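Local coordinates for protein PKS (Streptomyces albus, PDB 4OQJ) that probably extends polyketide chains in oxazolomycin biosynthesis as a ketosynthase, condensing acyl units carried on phosphopantetheine-bearing carrier domains, at residues A[87-93]-A[109-115]; A[92-96]-A[178-182]; A[122-127]-A[504-509]. All coordinates share one frame. Numbering follows the deposited sequence.

Interactions 1 and 2 start from the same loop, sharing L92 and F93: in interaction 1 the F93 ring lies against helix 105-121, and in interaction 2 the F93 carbonyl takes the amine of K179, in the last turn of helix 171-180. The two also touch through L180, which packs on L111 and Y115. Both are buried; interaction 1 is mostly apolar with one charged anchor, while interaction 2 is smaller and lies next to a potassium ion at the subunit interface. Interaction 3, only partly buried, joins the loop after helix 105-121 to the C-terminal extension by arginine, carbonyl and water bonds. R508 connects it back to K179, and P125 to N181.

Interaction 1. Residues A[87-93]-A[109-115]; sequences KFDAGLF and QFLECAY
Segment 87-93 is an irregular loop, extended at K87 and F88, with helical phi/psi but no regular bonding at 90-92, and it lies along one side of helix 105-121, whose residues 109-115 face it. The CA atoms come nearest at F88 and Q109, 7.4 Å apart, and at F93 and L111, 9.2 Å. K87 O sits 3.2 Å from Q109 NE2, the other end of that amide, OE1, accepting from R31, while the K87 amine turns away to a salt bridge with D84. F88, with chi1 t, leaves the backbone sideways, and its ring swings in so that CZ is 4.0 Å from L111 CD2, the methyl lying near the ring plane. At D89, the centre of an inverse gamma turn, the backbone N donates to E112 OE2 (3.0 Å, 158°); E112 OE1 is held in a salt bridge by R31, so one carboxylate ties the loop and strand 23-31 to the same helix of the thiolase-fold ketosynthase core. D89 OD1 in turn accepts from L92 N at 3.2 Å, an Asx motif that fixes the turn, and its OD2 takes the amide of E700. L92, with chi1 t, points to the helix and sets CD2 4.1 Å from Y115 CE2. F93 (chi1 m) loses the most surface here: L111 CD2 stands 3.9 Å from its ring centroid, 11° off the normal, a CH-pi contact, E112 CG lies 3.9 Å from CE2 at the ring edge, and CE1 is 3.7 Å from Y115 CD2, the two ring planes being at 86° with centroids 5.8 Å apart.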
loop_
_atom_site.group_PDB
_atom_site.type_symbol
_atom_site.label_atom_id
_atom_site.label_comp_id
_atom_site.label_asym_id
_atom_site.label_seq_id
_atom_site.Cartn_x
_atom_site.Cartn_y
_atom_site.Cartn_z
ATOM N N LYS A 87 16.458 -10.308 20.084
ATOM C CA LYS A 87 16.156 -11.742 20.239
ATOM C C LYS A 87 15.237 -12.240 19.129
ATOM O O LYS A 87 14.348 -11.516 18.682
ATOM C CB LYS A 87 15.513 -12.010 21.600
ATOM C CG LYS A 87 16.314 -11.468 22.795
ATOM C CD LYS A 87 17.692 -12.095 22.883
ATOM C CE LYS A 87 18.390 -11.765 24.216
ATOM N NZ LYS A 87 18.458 -10.296 24.475
ATOM N N PHE A 88 15.452 -13.472 18.675
ATOM C CA PHE A 88 14.656 -14.027 17.573
ATOM C C PHE A 88 14.776 -15.543 17.497
ATOM O O PHE A 88 15.883 -16.102 17.525
ATOM C CB PHE A 88 15.089 -13.376 16.251
ATOM C CG PHE A 88 14.386 -13.903 15.030
ATOM C CD1 PHE A 88 13.038 -13.657 14.826
ATOM C CD2 PHE A 88 15.094 -14.603 14.057
ATOM C CE1 PHE A 88 12.391 -14.117 13.684
ATOM C CE2 PHE A 88 14.465 -15.076 12.903
ATOM C CZ PHE A 88 13.107 -14.835 12.715
ATOM N N ASP A 89 13.626 -16.209 17.398
ATOM C CA ASP A 89 13.585 -17.674 17.379
ATOM C C ASP A 89 13.749 -18.185 15.955
ATOM O O ASP A 89 12.781 -18.595 15.303
ATOM C CB ASP A 89 12.276 -18.185 17.977
ATOM C CG ASP A 89 12.310 -19.686 18.287
ATOM O OD1 ASP A 89 13.134 -20.447 17.713
ATOM O OD2 ASP A 89 11.493 -20.108 19.127
ATOM N N ALA A 90 14.984 -18.180 15.484
ATOM C CA ALA A 90 15.259 -18.498 14.094
ATOM C C ALA A 90 14.882 -19.939 13.767
ATOM O O ALA A 90 14.384 -20.220 12.679
ATOM C CB ALA A 90 16.719 -18.252 13.782
ATOM N N GLY A 91 15.106 -20.844 14.713
ATOM C CA GLY A 91 14.798 -22.251 14.499
ATOM C C GLY A 91 13.331 -22.484 14.174
ATOM O O GLY A 91 12.989 -23.271 13.296
ATOM N N LEU A 92 12.462 -21.789 14.892
ATOM C CA LEU A 92 11.031 -21.924 14.701
ATOM C C LEU A 92 10.645 -21.564 13.280
ATOM O O LEU A 92 9.750 -22.184 12.692
ATOM C CB LEU A 92 10.281 -21.031 15.682
ATOM C CG LEU A 92 8.772 -20.948 15.478
ATOM C CD1 LEU A 92 8.110 -22.293 15.746
ATOM C CD2 LEU A 92 8.190 -19.856 16.355
ATOM N N PHE A 93 11.327 -20.564 12.718
ATOM C CA PHE A 93 10.987 -20.094 11.379
ATOM C C PHE A 93 11.892 -20.681 10.284
ATOM O O PHE A 93 11.833 -20.266 9.132
ATOM C CB PHE A 93 11.035 -18.569 11.353
ATOM C CG PHE A 93 10.018 -17.937 12.242
ATOM C CD1 PHE A 93 8.668 -18.032 11.940
ATOM C CD2 PHE A 93 10.395 -17.285 13.404
ATOM C CE1 PHE A 93 7.713 -17.459 12.769
ATOM C CE2 PHE A 93 9.442 -16.725 14.235
ATOM C CZ PHE A 93 8.100 -16.810 13.910
ATOM N N GLN A 109 11.176 -8.809 14.534
ATOM C CA GLN A 109 10.181 -8.509 15.553
ATOM C C GLN A 109 8.777 -8.481 14.941
ATOM O O GLN A 109 7.812 -8.912 15.582
ATOM C CB GLN A 109 10.510 -7.183 16.235
ATOM C CG GLN A 109 11.740 -7.269 17.118
ATOM C CD GLN A 109 11.500 -8.069 18.376
ATOM O OE1 GLN A 109 10.499 -7.881 19.053
ATOM N NE2 GLN A 109 12.418 -8.972 18.691
ATOM N N PHE A 110 8.643 -7.997 13.707
ATOM C CA PHE A 110 7.314 -7.968 13.092
ATOM C C PHE A 110 6.830 -9.394 12.846
ATOM O O PHE A 110 5.658 -9.693 13.019
ATOM C CB PHE A 110 7.258 -7.206 11.770
ATOM C CG PHE A 110 5.866 -7.157 11.218
ATOM C CD1 PHE A 110 4.915 -6.316 11.797
ATOM C CD2 PHE A 110 5.467 -8.026 10.233
ATOM C CE1 PHE A 110 3.609 -6.320 11.345
ATOM C CE2 PHE A 110 4.160 -8.036 9.769
ATOM C CZ PHE A 110 3.235 -7.181 10.316
ATOM N N LEU A 111 7.745 -10.264 12.429
ATOM C CA LEU A 111 7.414 -11.658 12.164
ATOM C C LEU A 111 6.930 -12.355 13.433
ATOM O O LEU A 111 5.906 -13.038 13.425
ATOM C CB LEU A 111 8.628 -12.398 11.575
ATOM C CG LEU A 111 8.476 -13.907 11.332
ATOM C CD1 LEU A 111 7.181 -14.258 10.543
ATOM C CD2 LEU A 111 9.686 -14.446 10.594
ATOM N N GLU A 112 7.635 -12.177 14.542
ATOM C CA GLU A 112 7.184 -12.819 15.781
ATOM C C GLU A 112 5.870 -12.193 16.237
ATOM O O GLU A 112 4.978 -12.894 16.713
ATOM C CB GLU A 112 8.237 -12.712 16.878
ATOM C CG GLU A 112 9.388 -13.675 16.710
ATOM C CD GLU A 112 10.322 -13.694 17.910
ATOM O OE1 GLU A 112 10.094 -12.923 18.869
ATOM O OE2 GLU A 112 11.284 -14.486 17.907
ATOM N N CYS A 113 5.740 -10.878 16.091
ATOM C CA CYS A 113 4.508 -10.193 16.523
ATOM C C CYS A 113 3.267 -10.645 15.709
ATOM O O CYS A 113 2.178 -10.832 16.258
ATOM C CB CYS A 113 4.677 -8.679 16.408
ATOM S SG CYS A 113 3.322 -7.743 17.179
ATOM N N ALA A 114 3.441 -10.818 14.403
ATOM C CA ALA A 114 2.357 -11.293 13.543
ATOM C C ALA A 114 1.935 -12.711 13.917
ATOM O O ALA A 114 0.744 -13.024 13.945
ATOM C CB ALA A 114 2.779 -11.239 12.073
ATOM N N TYR A 115 2.917 -13.566 14.180
ATOM C CA TYR A 115 2.667 -14.912 14.669
ATOM C C TYR A 115 1.804 -14.840 15.931
ATOM O O TYR A 115 0.802 -15.534 16.035
ATOM C CB TYR A 115 3.999 -15.617 14.931
ATOM C CG TYR A 115 3.954 -17.105 15.267
ATOM C CD1 TYR A 115 3.474 -17.560 16.488
ATOM C CD2 TYR A 115 4.468 -18.046 14.379
ATOM C CE1 TYR A 115 3.472 -18.926 16.800
ATOM C CE2 TYR A 115 4.477 -19.393 14.674
ATOM C CZ TYR A 115 3.979 -19.833 15.882
ATOM O OH TYR A 115 3.997 -21.180 16.164
#

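Interaction 2. Residues A[92-96]-A[178-182]; sequences LFGIT and YKLNL. With K (potassium ion), chain B.
K179, in the last turn of helix 171-180, gives up the most surface. K179 CA lies 6.4 Å from F93 CA. The lysine side chain, m at chi1 and chi2 and then fully extended, reaches across so that K179 NZ donates to F93 O at 2.7 Å. The same amine is 3.7 Å from G94 O and 3.8 Å from I95 CG1. G94 turns the loop with phi/psi of 66/34, and T96 beyond it N-caps helix 97-102 through OG1. F93, second in buried area, has its ring (chi1 m) edge-on to L180, with CE1 3.9 Å from CD2. The loop is thus fastened to the C-terminal end of a helix of the ketosynthase core, where N181 breaks off with positive phi. This end lies at the subunit interface of the dimer: Y178 OH binds a potassium ion at 2.9 Å, and the carbonyls of S292 and K294 of the second subunit complete its shell with four waters. Water 1, 3.0 Å from the ion, donates to Y178 O at 2.9 Å. N181 OD1 accepts from the amide of S292 of that subunit, while I95, chi1 m, packs on F88 and L180 on L111 and Y115 of the same chain.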
loop_
_atom_site.group_PDB
_atom_site.type_symbol
_atom_site.label_atom_id
_atom_site.label_comp_id
_atom_site.label_asym_id
_atom_site.label_seq_id
_atom_site.Cartn_x
_atom_site.Cartn_y
_atom_site.Cartn_z
ATOM N N LEU A 92 12.462 -21.789 14.892
ATOM C CA LEU A 92 11.031 -21.924 14.701
ATOM C C LEU A 92 10.645 -21.564 13.280
ATOM O O LEU A 92 9.750 -22.184 12.692
ATOM C CB LEU A 92 10.281 -21.031 15.682
ATOM C CG LEU A 92 8.772 -20.948 15.478
ATOM C CD1 LEU A 92 8.110 -22.293 15.746
ATOM C CD2 LEU A 92 8.190 -19.856 16.355
ATOM N N PHE A 93 11.327 -20.564 12.718
ATOM C CA PHE A 93 10.987 -20.094 11.379
ATOM C C PHE A 93 11.892 -20.681 10.284
ATOM O O PHE A 93 11.833 -20.266 9.132
ATOM C CB PHE A 93 11.035 -18.569 11.353
ATOM C CG PHE A 93 10.018 -17.937 12.242
ATOM C CD1 PHE A 93 8.668 -18.032 11.940
ATOM C CD2 PHE A 93 10.395 -17.285 13.404
ATOM C CE1 PHE A 93 7.713 -17.459 12.769
ATOM C CE2 PHE A 93 9.442 -16.725 14.235
ATOM C CZ PHE A 93 8.100 -16.810 13.910
ATOM N N GLY A 94 12.704 -21.666 10.637
ATOM C CA GLY A 94 13.526 -22.347 9.647
ATOM C C GLY A 94 14.574 -21.437 9.039
ATOM O O GLY A 94 14.916 -21.560 7.869
ATOM N N ILE A 95 15.078 -20.516 9.847
ATOM C CA ILE A 95 16.065 -19.533 9.402
ATOM C C ILE A 95 17.427 -19.848 10.028
ATOM O O ILE A 95 17.512 -20.129 11.217
ATOM C CB ILE A 95 15.603 -18.108 9.774
ATOM C CG1 ILE A 95 14.362 -17.741 8.947
ATOM C CG2 ILE A 95 16.706 -17.082 9.541
ATOM C CD1 ILE A 95 13.647 -16.477 9.395
ATOM N N THR A 96 18.490 -19.819 9.230
ATOM C CA THR A 96 19.827 -20.117 9.742
ATOM C C THR A 96 20.322 -18.975 10.613
ATOM O O THR A 96 19.783 -17.871 10.548
ATOM C CB THR A 96 20.832 -20.322 8.614
ATOM O OG1 THR A 96 21.024 -19.077 7.943
ATOM C CG2 THR A 96 20.326 -21.355 7.609
ATOM N N TYR A 178 5.563 -15.578 3.580
ATOM C CA TYR A 178 6.259 -16.818 3.268
ATOM C C TYR A 178 6.429 -17.715 4.495
ATOM O O TYR A 178 6.300 -18.941 4.411
ATOM C CB TYR A 178 7.633 -16.520 2.663
ATOM C CG TYR A 178 8.421 -17.773 2.400
ATOM C CD1 TYR A 178 7.998 -18.674 1.429
ATOM C CD2 TYR A 178 9.575 -18.074 3.128
ATOM C CE1 TYR A 178 8.693 -19.842 1.177
ATOM C CE2 TYR A 178 10.294 -19.254 2.879
ATOM C CZ TYR A 178 9.832 -20.131 1.900
ATOM O OH TYR A 178 10.492 -21.304 1.631
ATOM N N LYS A 179 6.714 -17.115 5.640
ATOM C CA LYS A 179 7.016 -17.906 6.825
ATOM C C LYS A 179 5.776 -18.294 7.613
ATOM O O LYS A 179 5.814 -19.279 8.344
ATOM C CB LYS A 179 7.978 -17.147 7.727
ATOM C CG LYS A 179 9.379 -17.036 7.171
ATOM C CD LYS A 179 10.043 -18.393 7.077
ATOM C CE LYS A 179 11.463 -18.249 6.593
ATOM N NZ LYS A 179 12.134 -19.567 6.541
ATOM N N LEU A 180 4.692 -17.521 7.483
ATOM C CA LEU A 180 3.432 -17.829 8.177
ATOM C C LEU A 180 2.362 -18.477 7.278
ATOM O O LEU A 180 1.348 -18.945 7.777
ATOM C CB LEU A 180 2.845 -16.566 8.803
ATOM C CG LEU A 180 3.724 -15.823 9.820
ATOM C CD1 LEU A 180 2.896 -14.793 10.575
ATOM C CD2 LEU A 180 4.381 -16.787 10.792
ATOM N N ASN A 181 2.603 -18.492 5.966
ATOM C CA ASN A 181 1.655 -18.963 4.926
ATOM C C ASN A 181 0.439 -18.053 4.730
ATOM O O ASN A 181 -0.709 -18.483 4.850
ATOM C CB ASN A 181 1.155 -20.386 5.198
ATOM C CG ASN A 181 0.516 -21.017 3.956
ATOM O OD1 ASN A 181 1.011 -20.847 2.841
ATOM N ND2 ASN A 181 -0.590 -21.732 4.140
ATOM N N LEU A 182 0.697 -16.800 4.381
ATOM C CA LEU A 182 -0.360 -15.837 4.098
ATOM C C LEU A 182 -0.405 -15.698 2.583
ATOM O O LEU A 182 0.596 -15.307 1.977
ATOM C CB LEU A 182 -0.073 -14.496 4.784
ATOM C CG LEU A 182 0.356 -14.571 6.245
ATOM C CD1 LEU A 182 0.513 -13.191 6.834
ATOM C CD2 LEU A 182 -0.638 -15.401 7.068
HETATM K K K B . 8.515 -23.361 2.248
HETATM O O HOH W 1 8.028 -21.295 4.397
HETATM O O HOH W 2 11.433 -24.628 2.107
HETATM O O HOH W 3 7.212 -26.128 1.472
HETATM O O HOH W 4 7.290 -24.962 4.292
#

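Interaction 3. Residues A[122-127]-A[504-509]; sequences GYDPQR and ALGRRV
R127 (chi1 m, chi2 t, chi3 m) turns the edge of its guanidinium to the carbonyls at the end of helix 496-505: NH1 and NH2 donate to A504 O at 2.8 and 3.1 Å, and NH2 makes a weak bond to R507 O at 2.8 Å. Within its own loop the group is held by a salt bridge, NE to D124 OD2 at 2.9 Å. D124 opens a type I turn to R127, and its OD1 accepts from Q126 N (3.0 Å), an Asx turn. Waters extend the join: water 5 links Y123 O to G506 O, water 6 D124 OD2 to V509 N, and water 7 D124 OD1 to R508 NE, with R508 NH2 donating to K179 O. The backbones are nearest at G122 and G506, CA atoms 4.2 Å apart; G122 ends helix 105-121 as the C' residue of a Schellman motif. V509 CG2 covers one guanidinium face, 3.8 Å from R127 CZ, and L505 O the opposite one. Carbonyls and water, more than apolar side chains, therefore join the N-terminal ketosynthase region to the C-terminal extension.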
loop_
_atom_site.group_PDB
_atom_site.type_symbol
_atom_site.label_atom_id
_atom_site.label_comp_id
_atom_site.label_asym_id
_atom_site.label_seq_id
_atom_site.Cartn_x
_atom_site.Cartn_y
_atom_site.Cartn_z
ATOM N N GLY A 122 -6.599 -17.067 17.095
ATOM C CA GLY A 122 -6.972 -18.469 17.115
ATOM C C GLY A 122 -6.864 -19.149 15.754
ATOM O O GLY A 122 -7.459 -20.204 15.563
ATOM N N TYR A 123 -6.093 -18.571 14.830
ATOM C CA TYR A 123 -5.949 -19.130 13.481
ATOM C C TYR A 123 -4.513 -19.543 13.164
ATOM O O TYR A 123 -3.578 -18.758 13.308
ATOM C CB TYR A 123 -6.447 -18.132 12.425
ATOM C CG TYR A 123 -7.953 -18.056 12.388
ATOM C CD1 TYR A 123 -8.652 -17.163 13.213
ATOM C CD2 TYR A 123 -8.683 -18.907 11.575
ATOM C CE1 TYR A 123 -10.035 -17.117 13.201
ATOM C CE2 TYR A 123 -10.064 -18.881 11.570
ATOM C CZ TYR A 123 -10.732 -17.983 12.375
ATOM O OH TYR A 123 -12.101 -17.971 12.351
ATOM N N ASP A 124 -4.361 -20.804 12.777
ATOM C CA ASP A 124 -3.111 -21.349 12.254
ATOM C C ASP A 124 -3.175 -21.299 10.723
ATOM O O ASP A 124 -3.871 -22.105 10.096
ATOM C CB ASP A 124 -2.903 -22.790 12.748
ATOM C CG ASP A 124 -1.691 -23.463 12.129
ATOM O OD1 ASP A 124 -0.881 -22.758 11.468
ATOM O OD2 ASP A 124 -1.545 -24.703 12.312
ATOM N N PRO A 125 -2.465 -20.347 10.105
ATOM C CA PRO A 125 -2.605 -20.247 8.646
ATOM C C PRO A 125 -1.996 -21.411 7.869
ATOM O O PRO A 125 -2.189 -21.487 6.651
ATOM C CB PRO A 125 -1.866 -18.945 8.300
ATOM C CG PRO A 125 -1.588 -18.261 9.586
ATOM C CD PRO A 125 -1.569 -19.314 10.650
ATOM N N GLN A 126 -1.277 -22.314 8.534
ATOM C CA GLN A 126 -0.765 -23.487 7.832
ATOM C C GLN A 126 -1.885 -24.478 7.539
ATOM O O GLN A 126 -1.695 -25.433 6.791
ATOM C CB GLN A 126 0.342 -24.179 8.631
ATOM C CG GLN A 126 1.559 -23.311 8.848
ATOM C CD GLN A 126 2.706 -24.080 9.476
ATOM O OE1 GLN A 126 2.497 -25.018 10.252
ATOM N NE2 GLN A 126 3.931 -23.702 9.122
ATOM N N ARG A 127 -3.051 -24.262 8.132
ATOM C CA ARG A 127 -4.205 -25.133 7.890
ATOM C C ARG A 127 -5.399 -24.277 7.472
ATOM O O ARG A 127 -5.383 -23.063 7.657
ATOM C CB ARG A 127 -4.534 -25.948 9.135
ATOM C CG ARG A 127 -3.482 -27.003 9.508
ATOM C CD ARG A 127 -3.859 -27.703 10.837
ATOM N NE ARG A 127 -3.490 -26.894 12.004
ATOM C CZ ARG A 127 -3.962 -27.084 13.234
ATOM N NH1 ARG A 127 -4.844 -28.045 13.477
ATOM N NH2 ARG A 127 -3.553 -26.310 14.225
ATOM N N ALA A 504 -6.306 -26.680 19.496
ATOM C CA ALA A 504 -6.249 -27.698 18.458
ATOM C C ALA A 504 -6.220 -27.095 17.062
ATOM O O ALA A 504 -5.545 -27.610 16.175
ATOM C CB ALA A 504 -7.455 -28.656 18.582
ATOM N N LEU A 505 -6.973 -26.011 16.876
ATOM C CA LEU A 505 -7.181 -25.420 15.556
ATOM C C LEU A 505 -6.335 -24.181 15.319
ATOM O O LEU A 505 -6.087 -23.807 14.176
ATOM C CB LEU A 505 -8.650 -25.050 15.373
ATOM C CG LEU A 505 -9.656 -26.206 15.406
ATOM C CD1 LEU A 505 -11.045 -25.637 15.598
ATOM C CD2 LEU A 505 -9.586 -27.044 14.131
ATOM N N GLY A 506 -5.867 -23.566 16.395
ATOM C CA GLY A 506 -5.329 -22.215 16.325
ATOM C C GLY A 506 -3.882 -22.089 16.731
ATOM O O GLY A 506 -3.412 -20.984 17.005
ATOM N N ARG A 507 -3.168 -23.214 16.739
ATOM C CA ARG A 507 -1.761 -23.238 17.138
ATOM C C ARG A 507 -0.955 -24.035 16.120
ATOM O O ARG A 507 -1.423 -25.053 15.621
ATOM C CB ARG A 507 -1.616 -23.845 18.536
ATOM C CG ARG A 507 -2.168 -22.968 19.649
ATOM C CD ARG A 507 -1.253 -21.774 19.869
ATOM N NE ARG A 507 -1.689 -20.859 20.924
ATOM C CZ ARG A 507 -2.659 -19.960 20.787
ATOM N NH1 ARG A 507 -3.348 -19.882 19.650
ATOM N NH2 ARG A 507 -2.949 -19.144 21.791
ATOM N N ARG A 508 0.250 -23.577 15.796
ATOM C CA ARG A 508 1.079 -24.298 14.841
ATOM C C ARG A 508 1.339 -25.733 15.334
ATOM O O ARG A 508 1.574 -25.945 16.516
ATOM C CB ARG A 508 2.402 -23.577 14.619
ATOM C CG ARG A 508 3.249 -24.230 13.539
ATOM C CD ARG A 508 4.454 -23.395 13.189
ATOM N NE ARG A 508 4.108 -22.271 12.318
ATOM C CZ ARG A 508 5.003 -21.571 11.633
ATOM N NH1 ARG A 508 6.294 -21.867 11.721
ATOM N NH2 ARG A 508 4.610 -20.584 10.854
ATOM N N VAL A 509 1.303 -26.698 14.421
ATOM C CA VAL A 509 1.544 -28.109 14.758
ATOM C C VAL A 509 3.037 -28.352 14.775
ATOM O O VAL A 509 3.680 -28.318 13.721
ATOM C CB VAL A 509 0.890 -29.065 13.730
ATOM C CG1 VAL A 509 1.164 -30.525 14.092
ATOM C CG2 VAL A 509 -0.587 -28.804 13.650
HETATM O O HOH W 5 -1.741 -19.584 15.204
HETATM O O HOH W 6 0.466 -26.134 11.635
HETATM O O HOH W 7 1.380 -21.410 12.142
HETATM O O HOH W 8 -7.422 -22.124 12.610
HETATM O O HOH W 9 4.173 -26.980 11.336
#